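Local coordinates for protein Abbfa_003403 (Acinetobacter baumannii, PDB 4ZXH) that probably builds a peptide product without the ribosome, its condensation, adenylation, carrier and thioesterase domains activating, joining and releasing building blocks on a phosphopantetheine arm, at residues Arg128-Glu133 against Ala142-His147; Asn40-Phe45 against Gln113-Pro118. All blocks are in the same frame, centred on the assembly; numbering follows the deposited sequence.

Both interactions belong to the condensation domain, and their centres lie about 6 Å apart. Along the chain interaction 2 closes before interaction 1 opens: the strand at 40-45, the helix end at 113-118, then the two hairpin strands at 128-133 and 142-147. A six-stranded mixed sheet unites them, because strand 138-146 is flanked by strands 127-135 and 40-49, and the backbone of Met41 pairs with that of Ile145. Helix 104-115 lies on the sheet face that carries Asn40, Val42, His130 and Val144, and Tyr132 OH bonds to Asp114 OD2. Phe143, on the other face of the sheet, is one of the residues lining the pocket of the bound phospholipid. Interaction 1 thus knits the sheet, while interaction 2 joins a helix to it.

Interaction 1: residues Arg128-Glu133 against Ala142-His147; sequences RIHCYE and AFVIHH. With PX4 (1,2-dimyristoyl-sn-glycero-3-phosphocholine), chain C.
The beta hairpin of strands 127-135 and 138-146, in the six-stranded mixed sheet of the condensation domain that also holds strand 40-49, supplies this contact; its second strand runs into the family's HHxxxD signature at His146-His147. The strands are antiparallel (160°). Arg128 pairs with Val144 and His130 with Ala142, each through two backbone hydrogen bonds; the straightest is Val144 N to Arg128 O, 2.9 Å. Between them Ile129 and Phe143 form a non-hydrogen-bonded pair whose side chains lie side by side, Ile129 CG1 3.8 Å from Phe143 CD1. Phe143 turns one ring face to an acyl chain of the phospholipid, and lipid C34 sits over the ring centre, 3.4 Å above its plane. On the other face of the sheet, with Arg128 and His130, Val144 CG2 meets the imidazole edge, 3.6 Å from His130 CD2. There Arg128 NE donates to His130 NE2 at 3.0 Å, tilted 25° from the imidazole plane. The guanidinium also bonds to Gln117 O and makes a cation-pi contact with Phe119. With NE2 accepting from a cation, His130 is probably neutral, its proton on ND1, while the sheet face with Ile129 and Phe143 is apolar and lies against the acyl chains.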
loop_
_atom_site.group_PDB
_atom_site.type_symbol
_atom_site.label_atom_id
_atom_site.label_comp_id
_atom_site.label_asym_id
_atom_site.label_seq_id
_atom_site.Cartn_x
_atom_site.Cartn_y
_atom_site.Cartn_z
ATOM N N ARG A 128 -2.758 5.866 34.004
ATOM C CA ARG A 128 -2.553 7.251 34.442
ATOM C C ARG A 128 -3.855 7.857 34.918
ATOM O O ARG A 128 -4.942 7.438 34.509
ATOM C CB ARG A 128 -2.028 8.120 33.322
ATOM C CG ARG A 128 -0.777 7.644 32.665
ATOM C CD ARG A 128 -0.256 8.753 31.793
ATOM N NE ARG A 128 -1.199 9.153 30.751
ATOM C CZ ARG A 128 -1.088 8.768 29.480
ATOM N NH1 ARG A 128 -0.088 7.969 29.123
ATOM N NH2 ARG A 128 -1.953 9.193 28.566
ATOM N N ILE A 129 -3.735 8.870 35.763
ATOM C CA ILE A 129 -4.872 9.669 36.169
ATOM C C ILE A 129 -4.602 11.115 35.809
ATOM O O ILE A 129 -3.571 11.666 36.210
ATOM C CB ILE A 129 -5.134 9.563 37.674
ATOM C CG1 ILE A 129 -5.419 8.116 38.051
ATOM C CG2 ILE A 129 -6.281 10.483 38.067
ATOM C CD1 ILE A 129 -5.283 7.845 39.520
ATOM N N HIS A 130 -5.511 11.729 35.057
ATOM C CA HIS A 130 -5.349 13.127 34.655
ATOM C C HIS A 130 -6.381 13.982 35.376
ATOM O O HIS A 130 -7.571 13.757 35.201
ATOM C CB HIS A 130 -5.517 13.286 33.143
ATOM C CG HIS A 130 -4.424 12.672 32.322
ATOM N ND1 HIS A 130 -3.325 13.386 31.893
ATOM C CD2 HIS A 130 -4.286 11.428 31.804
ATOM C CE1 HIS A 130 -2.544 12.600 31.170
ATOM N NE2 HIS A 130 -3.101 11.405 31.101
ATOM N N CYS A 131 -5.945 14.954 36.172
ATOM C CA CYS A 131 -6.880 15.803 36.924
ATOM C C CYS A 131 -6.877 17.257 36.479
ATOM O O CYS A 131 -5.840 17.808 36.142
ATOM C CB CYS A 131 -6.574 15.762 38.417
ATOM S SG CYS A 131 -6.403 14.118 39.053
ATOM N N TYR A 132 -8.048 17.881 36.511
ATOM C CA TYR A 132 -8.191 19.257 36.094
ATOM C C TYR A 132 -9.096 19.999 37.047
ATOM O O TYR A 132 -10.219 19.572 37.300
ATOM C CB TYR A 132 -8.767 19.328 34.695
ATOM C CG TYR A 132 -8.033 18.490 33.686
ATOM C CD1 TYR A 132 -7.032 19.035 32.884
ATOM C CD2 TYR A 132 -8.356 17.158 33.514
ATOM C CE1 TYR A 132 -6.369 18.263 31.951
ATOM C CE2 TYR A 132 -7.704 16.381 32.584
ATOM C CZ TYR A 132 -6.722 16.932 31.812
ATOM O OH TYR A 132 -6.088 16.133 30.908
ATOM N N GLU A 133 -8.612 21.117 37.570
ATOM C CA GLU A 133 -9.416 21.987 38.412
ATOM C C GLU A 133 -10.250 22.932 37.530
ATOM O O GLU A 133 -9.704 23.638 36.690
ATOM C CB GLU A 133 -8.508 22.766 39.375
ATOM C CG GLU A 133 -9.237 23.673 40.380
ATOM C CD GLU A 133 -8.291 24.322 41.392
ATOM O OE1 GLU A 133 -7.054 24.255 41.196
ATOM O OE2 GLU A 133 -8.791 24.908 42.381
ATOM N N ALA A 142 -9.805 12.053 34.724
ATOM C CA ALA A 142 -9.829 11.051 33.658
ATOM C C ALA A 142 -8.845 9.938 33.956
ATOM O O ALA A 142 -7.651 10.182 34.169
ATOM C CB ALA A 142 -9.525 11.685 32.304
ATOM N N PHE A 143 -9.364 8.716 33.979
ATOM C CA PHE A 143 -8.569 7.530 34.214
ATOM C C PHE A 143 -8.237 6.899 32.871
ATOM O O PHE A 143 -9.142 6.622 32.088
ATOM C CB PHE A 143 -9.328 6.533 35.085
ATOM C CG PHE A 143 -9.723 7.073 36.418
ATOM C CD1 PHE A 143 -8.939 6.840 37.534
ATOM C CD2 PHE A 143 -10.883 7.823 36.562
ATOM C CE1 PHE A 143 -9.300 7.335 38.769
ATOM C CE2 PHE A 143 -11.239 8.324 37.794
ATOM C CZ PHE A 143 -10.437 8.079 38.895
ATOM N N VAL A 144 -6.947 6.680 32.615
ATOM C CA VAL A 144 -6.474 6.067 31.372
ATOM C C VAL A 144 -5.792 4.734 31.653
ATOM O O VAL A 144 -4.803 4.687 32.392
ATOM C CB VAL A 144 -5.461 6.944 30.648
ATOM C CG1 VAL A 144 -5.303 6.472 29.234
ATOM C CG2 VAL A 144 -5.895 8.373 30.658
ATOM N N ILE A 145 -6.303 3.655 31.072
ATOM C CA ILE A 145 -5.681 2.350 31.260
ATOM C C ILE A 145 -5.423 1.713 29.908
ATOM O O ILE A 145 -6.334 1.606 29.083
ATOM C CB ILE A 145 -6.558 1.373 32.090
ATOM C CG1 ILE A 145 -6.844 1.910 33.472
ATOM C CG2 ILE A 145 -5.843 0.088 32.276
ATOM C CD1 ILE A 145 -8.186 2.575 33.620
ATOM N N HIS A 146 -4.200 1.266 29.675
ATOM C CA HIS A 146 -3.908 0.617 28.409
ATOM C C HIS A 146 -4.572 -0.756 28.335
ATOM O O HIS A 146 -4.544 -1.534 29.302
ATOM C CB HIS A 146 -2.411 0.495 28.207
ATOM C CG HIS A 146 -2.031 0.161 26.802
ATOM N ND1 HIS A 146 -2.141 -1.111 26.291
ATOM C CD2 HIS A 146 -1.561 0.936 25.797
ATOM C CE1 HIS A 146 -1.735 -1.109 25.033
ATOM N NE2 HIS A 146 -1.384 0.121 24.707
ATOM N N HIS A 147 -5.174 -1.043 27.185
ATOM C CA HIS A 147 -5.976 -2.257 26.993
ATOM C C HIS A 147 -5.118 -3.549 27.078
ATOM O O HIS A 147 -5.637 -4.634 27.364
ATOM C CB HIS A 147 -6.703 -2.161 25.649
ATOM C CG HIS A 147 -7.907 -3.051 25.524
ATOM N ND1 HIS A 147 -7.964 -4.313 26.059
ATOM C CD2 HIS A 147 -9.081 -2.851 24.871
ATOM C CE1 HIS A 147 -9.140 -4.860 25.758
ATOM N NE2 HIS A 147 -9.827 -3.997 25.042
HETATM O O1 PX4 C . -4.142 19.290 46.075
HETATM O O2 PX4 C . -6.173 20.846 45.574
HETATM P P1 PX4 C . -5.613 19.608 46.233
HETATM O O3 PX4 C . -6.028 19.620 47.795
HETATM C C1 PX4 C . -5.153 19.995 48.860
HETATM C C2 PX4 C . -5.983 20.133 50.140
HETATM N N1 PX4 C . -5.159 20.292 51.358
HETATM C C3 PX4 C . -3.979 21.134 51.089
HETATM C C4 PX4 C . -5.973 20.926 52.410
HETATM C C5 PX4 C . -4.726 18.973 51.844
HETATM O O4 PX4 C . -6.482 18.333 45.746
HETATM C C6 PX4 C . -7.520 18.394 44.763
HETATM C C7 PX4 C . -7.588 17.045 44.055
HETATM C C8 PX4 C . -6.154 16.523 44.058
HETATM O O5 PX4 C . -6.079 15.253 43.417
HETATM C C9 PX4 C . -5.135 14.233 43.858
HETATM O O6 PX4 C . -4.503 14.384 44.889
HETATM C C10 PX4 C . -4.954 12.983 43.035
HETATM C C11 PX4 C . -5.669 11.800 43.672
HETATM C C12 PX4 C . -6.669 11.220 42.684
HETATM C C13 PX4 C . -6.705 9.705 42.833
HETATM C C14 PX4 C . -8.123 9.233 43.115
HETATM C C15 PX4 C . -8.062 7.815 43.651
HETATM C C16 PX4 C . -8.877 6.893 42.768
HETATM C C17 PX4 C . -8.617 5.443 43.131
HETATM C C18 PX4 C . -7.448 4.893 42.316
HETATM C C19 PX4 C . -7.915 3.971 41.201
HETATM C C20 PX4 C . -6.842 3.873 40.122
HETATM C C21 PX4 C . -7.241 2.862 39.047
HETATM C C22 PX4 C . -6.651 3.188 37.684
HETATM O O7 PX4 C . -8.453 16.133 44.750
HETATM C C23 PX4 C . -9.396 15.439 43.864
HETATM O O8 PX4 C . -9.705 16.001 42.831
HETATM C C24 PX4 C . -9.951 14.054 44.212
HETATM C C25 PX4 C . -10.954 13.459 43.210
HETATM C C26 PX4 C . -11.324 11.998 43.527
HETATM C C27 PX4 C . -12.248 11.355 42.473
HETATM C C28 PX4 C . -12.671 9.918 42.795
HETATM C C29 PX4 C . -13.589 9.287 41.734
HETATM C C30 PX4 C . -14.057 7.870 42.098
HETATM C C31 PX4 C . -14.314 6.909 40.911
HETATM C C32 PX4 C . -12.996 6.344 40.360
HETATM C C33 PX4 C . -13.088 5.043 39.548
HETATM C C34 PX4 C . -11.854 4.844 38.662
HETATM C C35 PX4 C . -11.448 3.394 38.386
HETATM C C36 PX4 C . -11.461 3.072 36.900
#

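Interaction 2: residues Asn40-Phe45 against Gln113-Pro118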
loop_
_atom_site.group_PDB
_atom_site.type_symbol
_atom_site.label_atom_id
_atom_site.label_comp_id
_atom_site.label_asym_id
_atom_site.label_seq_id
_atom_site.Cartn_x
_atom_site.Cartn_y
_atom_site.Cartn_z
ATOM N N ASN A 40 -5.774 3.110 24.461
ATOM C CA ASN A 40 -5.898 3.837 25.720
ATOM C C ASN A 40 -7.342 3.912 26.193
ATOM O O ASN A 40 -8.041 4.858 25.837
ATOM C CB ASN A 40 -5.385 5.270 25.562
ATOM C CG ASN A 40 -3.894 5.350 25.377
ATOM O OD1 ASN A 40 -3.243 4.380 25.016
ATOM N ND2 ASN A 40 -3.345 6.523 25.622
ATOM N N MET A 41 -7.802 2.938 26.978
ATOM C CA MET A 41 -9.142 3.025 27.543
ATOM C C MET A 41 -9.243 4.221 28.513
ATOM O O MET A 41 -8.329 4.492 29.321
ATOM C CB MET A 41 -9.520 1.748 28.269
ATOM C CG MET A 41 -9.025 0.472 27.634
ATOM S SD MET A 41 -9.673 -0.986 28.427
ATOM C CE MET A 41 -11.406 -0.746 28.094
ATOM N N VAL A 42 -10.355 4.936 28.425
ATOM C CA VAL A 42 -10.546 6.140 29.208
ATOM C C VAL A 42 -11.951 6.215 29.747
ATOM O O VAL A 42 -12.915 6.217 28.976
ATOM C CB VAL A 42 -10.305 7.439 28.379
ATOM C CG1 VAL A 42 -10.596 8.676 29.245
ATOM C CG2 VAL A 42 -8.908 7.479 27.818
ATOM N N VAL A 43 -12.065 6.282 31.068
ATOM C CA VAL A 43 -13.317 6.640 31.706
ATOM C C VAL A 43 -13.078 7.968 32.445
ATOM O O VAL A 43 -12.058 8.115 33.138
ATOM C CB VAL A 43 -13.809 5.523 32.670
ATOM C CG1 VAL A 43 -12.728 5.120 33.645
ATOM C CG2 VAL A 43 -15.018 5.972 33.430
ATOM N N ALA A 44 -13.990 8.934 32.281
ATOM C CA ALA A 44 -13.804 10.275 32.859
ATOM C C ALA A 44 -15.045 10.814 33.577
ATOM O O ALA A 44 -16.192 10.483 33.230
ATOM C CB ALA A 44 -13.386 11.258 31.775
ATOM N N PHE A 45 -14.821 11.680 34.563
ATOM C CA PHE A 45 -15.931 12.155 35.373
ATOM C C PHE A 45 -15.801 13.608 35.740
ATOM O O PHE A 45 -14.706 14.132 35.926
ATOM C CB PHE A 45 -16.071 11.327 36.658
ATOM C CG PHE A 45 -16.371 9.870 36.422
ATOM C CD1 PHE A 45 -17.626 9.465 35.986
ATOM C CD2 PHE A 45 -15.406 8.905 36.648
ATOM C CE1 PHE A 45 -17.917 8.124 35.769
ATOM C CE2 PHE A 45 -15.689 7.557 36.439
ATOM C CZ PHE A 45 -16.953 7.169 36.004
ATOM N N GLN A 113 -6.618 15.116 24.096
ATOM C CA GLN A 113 -5.210 15.074 23.713
ATOM C C GLN A 113 -4.324 14.554 24.854
ATOM O O GLN A 113 -3.411 13.776 24.596
ATOM C CB GLN A 113 -4.736 16.444 23.224
ATOM C CG GLN A 113 -3.878 16.398 21.945
ATOM C CD GLN A 113 -4.606 15.837 20.703
ATOM O OE1 GLN A 113 -5.789 15.463 20.748
ATOM N NE2 GLN A 113 -3.885 15.789 19.584
ATOM N N ASP A 114 -4.607 14.918 26.100
ATOM C CA ASP A 114 -3.813 14.416 27.226
ATOM C C ASP A 114 -3.882 12.899 27.397
ATOM O O ASP A 114 -2.859 12.246 27.602
ATOM C CB ASP A 114 -4.248 15.082 28.525
ATOM C CG ASP A 114 -3.632 16.449 28.714
ATOM O OD1 ASP A 114 -2.986 16.935 27.763
ATOM O OD2 ASP A 114 -3.782 17.020 29.825
ATOM N N THR A 115 -5.087 12.340 27.319
ATOM C CA THR A 115 -5.279 10.906 27.516
ATOM C C THR A 115 -4.763 10.062 26.348
ATOM O O THR A 115 -4.599 8.864 26.496
ATOM C CB THR A 115 -6.778 10.554 27.750
ATOM O OG1 THR A 115 -7.550 10.851 26.581
ATOM C CG2 THR A 115 -7.344 11.320 28.955
ATOM N N LYS A 116 -4.514 10.675 25.192
ATOM C CA LYS A 116 -3.922 9.960 24.052
ATOM C C LYS A 116 -2.392 9.875 24.081
ATOM O O LYS A 116 -1.780 9.350 23.146
ATOM C CB LYS A 116 -4.356 10.607 22.729
ATOM C CG LYS A 116 -5.622 10.007 22.197
ATOM C CD LYS A 116 -6.345 10.892 21.199
ATOM C CE LYS A 116 -7.798 10.389 21.116
ATOM N NZ LYS A 116 -8.631 11.161 20.147
ATOM N N GLN A 117 -1.764 10.409 25.121
ATOM C CA GLN A 117 -0.315 10.286 25.224
ATOM C C GLN A 117 -0.058 8.799 25.361
ATOM O O GLN A 117 -0.806 8.088 26.034
ATOM C CB GLN A 117 0.243 11.100 26.392
ATOM C CG GLN A 117 0.238 12.607 26.123
ATOM C CD GLN A 117 0.071 13.490 27.383
ATOM O OE1 GLN A 117 -0.166 13.017 28.501
ATOM N NE2 GLN A 117 0.175 14.797 27.177
ATOM N N PRO A 118 0.945 8.307 24.648
ATOM C CA PRO A 118 1.101 6.862 24.484
ATOM C C PRO A 118 1.774 6.243 25.686
ATOM O O PRO A 118 2.459 6.966 26.389
ATOM C CB PRO A 118 1.995 6.746 23.233
ATOM C CG PRO A 118 2.809 7.973 23.255
ATOM C CD PRO A 118 1.909 9.065 23.840
#
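Residues 40-45 are the extended first part of strand 40-49, whereas 113-118 is the last turn of helix 104-115 and the loop that leaves it. The two approach at the start of the strand, where the CA atoms of Asn40 and Lys116 are 6.6 Å apart; Val42 and Thr115 come next. Past Thr115 the chain unwinds, and the carbonyls of Thr115 and Gln117 are both met by one amide. Asn40 puts CG anti to its carbonyl carbon (chi1 -70°); together with the turn of the amide this sets ND2 between them. The bond from ND2 to Thr115 O is 2.8 Å, nearly straight (167°) and in the carbonyl plane. ND2 reaches Gln117 O at 3.0 Å, more bent (139°) and from above that carbonyl's plane. Both acceptors lie in the plane of the amide but in diverging directions, consistent with one N-H for each. Gln117 O also accepts from Arg128 NH2. Two residues along the strand, Val42 CG2 packs against Thr115 CB at 3.7 Å, the side chains crossing at about a right angle. Thr115 OG1 turns back to the helix carbonyls of Val111 and Glu112, and Lys116 NZ makes a salt bridge with Glu398. The arrangement is a helix layer packed on a mixed beta sheet, where a strand Asn ties the last helix carbonyl to one of the following loop, within the chloramphenicol acetyltransferase-like fold of condensation domains.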